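Local coordinates for GGDEF family protein (Vibrio cholerae, PDB 5GZS) that is a diguanylate cyclase of the GGDEF family whose periplasmic portion binds arginine and probably senses it to tune cyclic di-GMP synthesis, at residues Val216-Asn221 against Gly423-Pro428. Sequence-based numbering, arbitrary orientation.
Sequences VESGLN and GATLAP
Ser218 OG, whose carbon neighbour CB packs on Thr425, is gripped twice on its own side of the contact. It accepts the backbone N of Leu220 at 3.2 Å, a somewhat bent bond (145°) that makes an ST turn, and it also hydrogen-bonds to Val215 O. With chi1 at 82°, the hydroxyl sits between the backbone N and the carbonyl carbon, where both partners can reach it. The turn spans the exit from helix 189-218: Gly219, with positive phi, is the first residue to leave the helical path. The CB of Leu220 points toward helix 421-435. No hydrogen bond joins the two segments; they meet mainly through methyl and methylene groups. Thr425 holds CG2 anti to its own N, and this methyl meets Ser218 CB at 3.7 Å and Leu220 CD2 at 4.0 Å. Leu220 CD2 also touches Leu426 CD2 at 3.8 Å, the two leucine side chains crossing at about a right angle. Leu262, in a loop, packs on both leucines, while Leu422 and Leu429 of helix 421-435 also touch Leu220. Ser218, ending helix 189-218, and Leu220 beyond it thus pack against helix 421-435, which rests through Leu426 and Ala427 on Phe417 of strand 414-417.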
# COMPACT_ATOMS: atom_id res chain seq x y z
N VAL A 216 -26.32 -5.46 -24.67
CA VAL A 216 -27.34 -5.30 -25.71
C VAL A 216 -27.07 -4.06 -26.55
O VAL A 216 -27.04 -4.14 -27.79
CB VAL A 216 -28.78 -5.22 -25.12
CG1 VAL A 216 -29.75 -4.71 -26.16
CG2 VAL A 216 -29.22 -6.58 -24.57
N GLU A 217 -26.85 -2.92 -25.90
CA GLU A 217 -26.49 -1.70 -26.63
C GLU A 217 -25.21 -1.86 -27.45
O GLU A 217 -25.00 -1.12 -28.40
CB GLU A 217 -26.34 -0.50 -25.71
CG GLU A 217 -27.65 0.04 -25.19
CD GLU A 217 -27.47 1.17 -24.20
OE1 GLU A 217 -26.32 1.65 -24.04
OE2 GLU A 217 -28.47 1.57 -23.58
N SER A 218 -24.36 -2.81 -27.09
CA SER A 218 -23.10 -2.96 -27.80
C SER A 218 -23.38 -3.65 -29.12
O SER A 218 -22.64 -3.51 -30.10
CB SER A 218 -22.08 -3.77 -26.99
OG SER A 218 -22.32 -5.16 -27.14
N GLY A 219 -24.45 -4.42 -29.15
CA GLY A 219 -24.86 -5.03 -30.39
C GLY A 219 -23.98 -6.20 -30.76
O GLY A 219 -23.87 -6.55 -31.92
N LEU A 220 -23.33 -6.79 -29.76
CA LEU A 220 -22.53 -7.95 -30.04
C LEU A 220 -23.46 -9.17 -30.03
O LEU A 220 -24.50 -9.16 -29.39
CB LEU A 220 -21.37 -8.10 -29.03
CG LEU A 220 -21.68 -8.58 -27.62
CD1 LEU A 220 -21.74 -10.10 -27.58
CD2 LEU A 220 -20.64 -8.06 -26.63
N ASN A 221 -23.06 -10.21 -30.74
CA ASN A 221 -23.86 -11.41 -30.89
C ASN A 221 -23.72 -12.35 -29.70
O ASN A 221 -22.86 -13.22 -29.71
CB ASN A 221 -23.46 -12.10 -32.19
CG ASN A 221 -24.23 -13.38 -32.44
OD1 ASN A 221 -25.10 -13.76 -31.67
ND2 ASN A 221 -23.93 -14.02 -33.55
N GLY A 423 -13.28 -8.03 -29.82
CA GLY A 423 -12.43 -7.95 -28.65
C GLY A 423 -12.36 -6.54 -28.10
O GLY A 423 -12.32 -6.33 -26.88
N ALA A 424 -12.37 -5.56 -29.01
CA ALA A 424 -12.44 -4.15 -28.65
C ALA A 424 -13.70 -3.84 -27.83
O ALA A 424 -13.70 -2.96 -26.98
CB ALA A 424 -12.38 -3.28 -29.88
N THR A 425 -14.79 -4.56 -28.09
CA THR A 425 -16.03 -4.31 -27.39
C THR A 425 -16.03 -5.14 -26.12
O THR A 425 -16.51 -4.69 -25.07
CB THR A 425 -17.28 -4.64 -28.26
OG1 THR A 425 -17.45 -3.62 -29.25
CG2 THR A 425 -18.54 -4.70 -27.42
N LEU A 426 -15.48 -6.34 -26.20
CA LEU A 426 -15.51 -7.22 -25.03
C LEU A 426 -14.72 -6.63 -23.87
O LEU A 426 -15.22 -6.56 -22.76
CB LEU A 426 -14.99 -8.61 -25.37
CG LEU A 426 -16.00 -9.45 -26.16
CD1 LEU A 426 -15.42 -10.83 -26.52
CD2 LEU A 426 -17.37 -9.54 -25.43
N ALA A 427 -13.48 -6.20 -24.13
CA ALA A 427 -12.54 -5.84 -23.07
C ALA A 427 -13.08 -4.79 -22.06
O ALA A 427 -12.99 -5.03 -20.86
CB ALA A 427 -11.21 -5.35 -23.69
N PRO A 428 -13.66 -3.65 -22.53
CA PRO A 428 -14.24 -2.71 -21.55
C PRO A 428 -15.39 -3.28 -20.78
O PRO A 428 -15.53 -2.98 -19.59
CB PRO A 428 -14.74 -1.55 -22.42
CG PRO A 428 -13.93 -1.63 -23.65
CD PRO A 428 -13.69 -3.10 -23.89